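Local coordinates for uncharacterized protein (Corynebacterium diphtheriae NCTC 13129, PDB 3CP3) that is of unknown function but belongs to the pyridoxamine 5'-phosphate oxidase family of the FMN-binding clan, and so may bind a flavin or a related cofactor, at residues V48-A53 against D111-K116; E54-Y59 against I129-V134. All blocks are in the same frame, centred on the assembly; numbering follows the deposited sequence. Where two conformers were deposited one is given.

Contact 1 of 2, residues V48-A53 against D111-K116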
loop_
_atom_site.group_PDB
_atom_site.type_symbol
_atom_site.label_atom_id
_atom_site.label_comp_id
_atom_site.label_asym_id
_atom_site.label_seq_id
_atom_site.Cartn_x
_atom_site.Cartn_y
_atom_site.Cartn_z
ATOM N N VAL A 48 5.202 11.941 -9.173
ATOM C CA VAL A 48 4.459 13.132 -9.535
ATOM C C VAL A 48 3.338 12.685 -10.464
ATOM O O VAL A 48 3.502 11.728 -11.236
ATOM C CB VAL A 48 5.353 14.214 -10.233
ATOM C CG1 VAL A 48 6.229 14.945 -9.212
ATOM C CG2 VAL A 48 6.223 13.596 -11.393
ATOM N N LEU A 49 2.204 13.376 -10.369
ATOM C CA LEU A 49 1.089 13.198 -11.278
ATOM C C LEU A 49 1.218 14.177 -12.447
ATOM O O LEU A 49 1.362 15.379 -12.232
ATOM C CB LEU A 49 -0.222 13.503 -10.528
ATOM C CG LEU A 49 -1.504 13.406 -11.352
ATOM C CD1 LEU A 49 -1.761 11.901 -11.727
ATOM C CD2 LEU A 49 -2.677 13.954 -10.546
ATOM N N ASP A 50 1.148 13.661 -13.667
ATOM C CA ASP A 50 1.267 14.459 -14.895
ATOM C C ASP A 50 -0.071 14.416 -15.642
ATOM O O ASP A 50 -0.626 13.348 -15.871
ATOM C CB ASP A 50 2.402 13.932 -15.783
ATOM C CG ASP A 50 2.634 14.799 -17.025
ATOM O OD1 ASP A 50 2.230 15.982 -17.017
ATOM O OD2 ASP A 50 3.234 14.304 -18.005
ATOM N N TYR A 51 -0.540 15.586 -16.068
ATOM C CA TYR A 51 -1.847 15.748 -16.729
ATOM C C TYR A 51 -1.823 15.985 -18.228
ATOM O O TYR A 51 -2.871 16.057 -18.881
ATOM C CB TYR A 51 -2.578 16.922 -16.102
ATOM C CG TYR A 51 -3.398 16.502 -14.934
ATOM C CD1 TYR A 51 -4.352 15.492 -15.077
ATOM C CD2 TYR A 51 -3.231 17.099 -13.696
ATOM C CE1 TYR A 51 -5.113 15.089 -14.023
ATOM C CE2 TYR A 51 -3.990 16.710 -12.639
ATOM C CZ TYR A 51 -4.932 15.694 -12.812
ATOM O OH TYR A 51 -5.697 15.278 -11.770
ATOM N N SER A 52 -0.588 16.052 -18.716
ATOM C CA SER A 52 -0.289 16.650 -20.013
ATOM C C SER A 52 -0.724 15.843 -21.249
ATOM O O SER A 52 -0.702 16.372 -22.366
ATOM C CB SER A 52 1.204 16.972 -20.098
ATOM O OG SER A 52 1.535 18.041 -19.224
ATOM N N ALA A 53 -1.103 14.580 -21.065
ATOM C CA ALA A 53 -1.532 13.747 -22.195
ATOM C C ALA A 53 -3.059 13.643 -22.230
ATOM O O ALA A 53 -3.750 14.487 -21.643
ATOM C CB ALA A 53 -0.882 12.363 -22.131
ATOM N N ASP A 111 11.606 14.902 -16.137
ATOM C CA ASP A 111 12.592 15.601 -15.314
ATOM C C ASP A 111 12.251 17.063 -14.959
ATOM O O ASP A 111 12.984 17.705 -14.195
ATOM C CB ASP A 111 13.960 15.529 -15.974
ATOM C CG ASP A 111 15.088 15.511 -14.968
ATOM O OD1 ASP A 111 15.040 14.672 -14.039
ATOM O OD2 ASP A 111 16.008 16.333 -15.100
ATOM N N THR A 112 11.163 17.600 -15.516
ATOM C CA THR A 112 10.774 18.996 -15.234
ATOM C C THR A 112 9.609 19.063 -14.241
ATOM O O THR A 112 9.148 20.153 -13.860
ATOM C CB THR A 112 10.356 19.762 -16.505
ATOM O OG1 THR A 112 9.180 19.150 -17.045
ATOM C CG2 THR A 112 11.453 19.725 -17.538
ATOM N N LEU A 113 9.150 17.890 -13.816
ATOM C CA LEU A 113 7.924 17.789 -13.036
ATOM C C LEU A 113 8.087 17.966 -11.523
ATOM O O LEU A 113 7.095 17.980 -10.802
ATOM C CB LEU A 113 7.211 16.485 -13.360
ATOM C CG LEU A 113 6.774 16.345 -14.831
ATOM C CD1 LEU A 113 6.152 14.983 -15.062
ATOM C CD2 LEU A 113 5.809 17.456 -15.258
ATOM N N GLY A 114 9.323 18.080 -11.051
ATOM C CA GLY A 114 9.600 18.376 -9.644
ATOM C C GLY A 114 9.713 17.173 -8.710
ATOM O O GLY A 114 9.351 17.273 -7.528
ATOM N N LEU A 115 10.198 16.031 -9.209
ATOM C CA LEU A 115 10.542 14.914 -8.321
ATOM C C LEU A 115 11.772 15.290 -7.521
ATOM O O LEU A 115 12.621 16.014 -8.014
ATOM C CB LEU A 115 10.850 13.660 -9.112
ATOM C CG LEU A 115 9.713 12.909 -9.773
ATOM C CD1 LEU A 115 10.271 12.066 -10.904
ATOM C CD2 LEU A 115 8.985 12.036 -8.745
ATOM N N LYS A 116 11.891 14.782 -6.301
ATOM C CA LYS A 116 13.038 15.127 -5.460
ATOM C C LYS A 116 14.372 14.621 -6.055
ATOM O O LYS A 116 14.506 13.440 -6.349
ATOM C CB LYS A 116 12.843 14.586 -4.038
ATOM C CG LYS A 116 11.883 15.405 -3.165
ATOM C CD LYS A 116 10.501 14.769 -3.117
ATOM C CE LYS A 116 9.591 15.477 -2.110
ATOM N NZ LYS A 116 8.986 16.702 -2.691
#

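Contact 2 of 2, residues E54-Y59 against I129-V134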
loop_
_atom_site.group_PDB
_atom_site.type_symbol
_atom_site.label_atom_id
_atom_site.label_comp_id
_atom_site.label_asym_id
_atom_site.label_seq_id
_atom_site.Cartn_x
_atom_site.Cartn_y
_atom_site.Cartn_z
ATOM N N GLU A 54 -3.583 12.628 -22.921
ATOM C CA GLU A 54 -5.034 12.410 -22.992
ATOM C C GLU A 54 -5.581 11.794 -21.707
ATOM O O GLU A 54 -6.774 11.907 -21.415
ATOM C CB GLU A 54 -5.397 11.513 -24.179
ATOM C CG GLU A 54 -5.642 12.260 -25.483
ATOM C CD GLU A 54 -5.968 11.320 -26.642
ATOM O OE1 GLU A 54 -5.976 10.083 -26.434
ATOM O OE2 GLU A 54 -6.218 11.817 -27.765
ATOM N N GLN A 55 -4.708 11.120 -20.968
ATOM C CA GLN A 55 -5.093 10.503 -19.706
ATOM C C GLN A 55 -4.079 10.855 -18.604
ATOM O O GLN A 55 -2.960 11.286 -18.912
ATOM C CB GLN A 55 -5.280 8.982 -19.875
ATOM C CG GLN A 55 -6.471 8.575 -20.784
ATOM C CD GLN A 55 -7.839 8.962 -20.212
ATOM O OE1 GLN A 55 -8.614 8.106 -19.791
ATOM N NE2 GLN A 55 -8.132 10.252 -20.198
ATOM N N PRO A 56 -4.488 10.725 -17.314
ATOM C CA PRO A 56 -3.519 10.984 -16.238
ATOM C C PRO A 56 -2.350 10.000 -16.292
ATOM O O PRO A 56 -2.531 8.840 -16.659
ATOM C CB PRO A 56 -4.347 10.779 -14.956
ATOM C CG PRO A 56 -5.487 9.892 -15.371
ATOM C CD PRO A 56 -5.809 10.349 -16.775
ATOM N N ARG A 57 -1.160 10.480 -15.947
ATOM C CA ARG A 57 0.043 9.659 -15.906
ATOM C C ARG A 57 0.783 9.932 -14.620
ATOM O O ARG A 57 0.863 11.074 -14.191
ATOM C CB ARG A 57 0.958 10.009 -17.104
ATOM C CG ARG A 57 0.383 9.477 -18.410
ATOM C CD ARG A 57 1.371 9.493 -19.552
ATOM N NE ARG A 57 1.890 10.831 -19.720
ATOM C CZ ARG A 57 2.640 11.234 -20.741
ATOM N NH1 ARG A 57 2.948 10.390 -21.737
ATOM N NH2 ARG A 57 3.078 12.496 -20.747
ATOM N N VAL A 58 1.354 8.895 -14.026
ATOM C CA VAL A 58 2.260 9.052 -12.871
ATOM C C VAL A 58 3.665 8.712 -13.272
ATOM O O VAL A 58 3.878 7.672 -13.925
ATOM C CB VAL A 58 1.871 8.055 -11.731
ATOM C CG1 VAL A 58 2.867 8.090 -10.549
ATOM C CG2 VAL A 58 0.470 8.357 -11.274
ATOM N N TYR A 59 4.627 9.538 -12.861
ATOM C CA TYR A 59 6.040 9.184 -13.021
ATOM C C TYR A 59 6.694 8.984 -11.679
ATOM O O TYR A 59 6.442 9.745 -10.728
ATOM C CB TYR A 59 6.801 10.322 -13.713
ATOM C CG TYR A 59 6.444 10.464 -15.155
ATOM C CD1 TYR A 59 7.069 9.662 -16.126
ATOM C CD2 TYR A 59 5.477 11.367 -15.568
ATOM C CE1 TYR A 59 6.734 9.793 -17.478
ATOM C CE2 TYR A 59 5.170 11.514 -16.940
ATOM C CZ TYR A 59 5.776 10.704 -17.867
ATOM O OH TYR A 59 5.487 10.836 -19.208
ATOM N N ILE A 129 3.339 5.416 -15.310
ATOM C CA ILE A 129 2.108 4.647 -15.162
ATOM C C ILE A 129 1.022 5.284 -16.002
ATOM O O ILE A 129 0.662 6.417 -15.760
ATOM C CB ILE A 129 1.583 4.518 -13.667
ATOM C CG1 ILE A 129 2.698 4.004 -12.738
ATOM C CG2 ILE A 129 0.373 3.519 -13.665
ATOM C CD1 ILE A 129 2.420 4.094 -11.190
ATOM N N ASP A 130 0.485 4.535 -16.957
ATOM C CA ASP A 130 -0.672 4.954 -17.703
ATOM C C ASP A 130 -1.889 4.496 -16.907
ATOM O O ASP A 130 -2.089 3.303 -16.729
ATOM C CB ASP A 130 -0.697 4.261 -19.063
ATOM C CG ASP A 130 0.287 4.869 -20.048
ATOM O OD1 ASP A 130 0.616 6.063 -19.967
ATOM O OD2 ASP A 130 0.759 4.130 -20.888
ATOM N N VAL A 131 -2.696 5.456 -16.460
ATOM C CA VAL A 131 -3.803 5.218 -15.555
ATOM C C VAL A 131 -5.064 4.818 -16.297
ATOM O O VAL A 131 -5.507 5.514 -17.222
ATOM C CB VAL A 131 -4.021 6.467 -14.721
ATOM C CG1 VAL A 131 -5.248 6.302 -13.761
ATOM C CG2 VAL A 131 -2.760 6.727 -13.909
ATOM N N ARG A 132 -5.596 3.655 -15.921
ATOM C CA ARG A 132 -6.822 3.080 -16.511
ATOM C C ARG A 132 -8.046 3.452 -15.647
ATOM O O ARG A 132 -9.150 3.641 -16.179
ATOM C CB ARG A 132 -6.666 1.553 -16.478
ATOM C CG ARG A 132 -7.291 0.711 -17.566
ATOM C CD ARG A 132 -7.106 -0.824 -17.143
ATOM N NE ARG A 132 -5.681 -1.103 -16.977
ATOM C CZ ARG A 132 -5.150 -1.875 -16.036
ATOM N NH1 ARG A 132 -5.897 -2.484 -15.134
ATOM N NH2 ARG A 132 -3.851 -2.019 -16.000
ATOM N N GLU A 133 -7.845 3.522 -14.327
ATOM C CA GLU A 133 -8.946 3.734 -13.361
ATOM C C GLU A 133 -8.468 4.506 -12.132
ATOM O O GLU A 133 -7.313 4.357 -11.687
ATOM C CB GLU A 133 -9.542 2.399 -12.857
ATOM C CG GLU A 133 -10.329 1.567 -13.879
ATOM C CD GLU A 133 -10.832 0.226 -13.315
ATOM O OE1 GLU A 133 -10.497 -0.841 -13.880
ATOM O OE2 GLU A 133 -11.582 0.224 -12.317
ATOM N N VAL A 134 -9.383 5.271 -11.547
ATOM C CA VAL A 134 -9.079 6.082 -10.364
ATOM C C VAL A 134 -10.163 5.708 -9.374
ATOM O O VAL A 134 -11.347 5.757 -9.728
ATOM C CB VAL A 134 -9.277 7.566 -10.701
ATOM C CG1 VAL A 134 -8.987 8.451 -9.458
ATOM C CG2 VAL A 134 -8.400 7.982 -11.898
HETATM O O HOH W 1 1.411 7.982 -22.646
#

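Contact 1 of 2, residues V48-A53 against D111-K116
Packing of a loop against the end of strand 39-50 in the curled antiparallel sheet brings Val48 and Asp50 up against Leu113 and Leu115, in the loop that follows helix 104-110. Val48 does most of the touching, with both methyls in contact with the loop. Its CG2 sits between backbone N and carbonyl carbon (CG1 at chi1 -76°) and meets Leu113 CB at 3.6 Å and Leu115 CG at 3.9 Å, so the two leucines share this one methyl. The other methyl, Val48 CG1, rests on the loop backbone, 3.5 Å from Leu113 O. Leu115 sets out alongside the contact, but its end comes nearer and puts CD2 3.8 Å from Val48 N. Between the leucines the chain passes Gly114, whose positive phi of 89° suits a residue without a side chain.

Two residues along the strand, Asp50 crosses Leu113 at about a right angle and lays its CB 4.0 Å from Leu113 CD1. Its carboxylate works elsewhere. OD1 takes Ser52 OG at 3.1 Å, close to the carboxylate plane, and Ser52 N at 3.3 Å from well above it; this second bond closes an Asx turn as the strand ends. OD2 is hydrogen-bonded to His109 NE2 of helix 104-110 and salt-bridged to Arg57.

Across the two segments the contact is therefore apolar, while the buried carboxylate beside it is satisfied by Ser52 on one oxygen and by His109 and Arg57 on the other; the nearby arginine would be expected to favour its charged form.

Contact 2 of 2, residues E54-Y59 against I129-V134
This is an antiparallel strand pairing within the main sheet, where strand 57-62 runs beside the long bulged strand 125-139; the axes of the short segments 57-59 and 129-131 approach to 5.0 Å, their directions 158° apart. Val58 and Ile129 form the hydrogen-bonded pair. Ile129 N gives to Val58 O at 2.7 Å, and Val58 N returns a bond to Ile129 O at 3.1 Å. One pair along, Arg57 and Asp130 are non-hydrogen-bonded, and Arg57 CA adds a CA-H...O contact to Ile129 O. Beyond them the pairing fades into a weak bond from Val131 N to Pro56 O at 3.4 Å, just before a classic beta bulge at Arg132 and Glu133, opposite Lys95.

The two faces differ in character. On one, Val58 and Ile129 lie side by side, with Val58 CB 4.0 Å from Ile129 CD1, and Leu94 and Phe47 pack on Val58. Near the strand's start Pro56 crosses Val131 at about a right angle, its ring atom CG 3.8 Å from Val131 CB. On the other face Arg57 and Asp130 also run side by side, their guanidinium and carboxylate planes only 9° apart. The closest touch is Arg57 CD to Asp130 OD1 at 3.5 Å, and the charged atoms do not meet directly: a water accepts from Arg57 NH1 at 3.0 Å and gives a weak bond to Asp130 OD1. Arg57 NH2 has its salt bridge with Asp50 and Asp130 OD2 with Arg128, while Tyr59 OH stands over the guanidinium's centre.

Backbone and aliphatic face thus tie the strands together, whereas any attraction between Arg57 and Asp130, linked indirectly by the water, is probably long-range and modest, as each has a direct salt bridge elsewhere.

The centres of contacts 1 and 2 are about 12 Å apart, and strand 57-62 joins them: it pairs with strand 39-50 of contact 1 on one edge and with strand 125-139 of contact 2 on the other. Val48 O lies 3.0 Å from Tyr59 N, a probable hydrogen bond, and Asp50 OD2 meets Arg57 NH2 in a salt bridge of 3.3 Å. That arginine thus reaches from contact 2 to the carboxylate of contact 1. Tyr59 also touches Val48 and Asp50 on the strand and Leu113 in the loop. Neither contact touches the other subunit, and neither holds a bound cofactor in the coordinates given, so no link to a flavin site can be drawn.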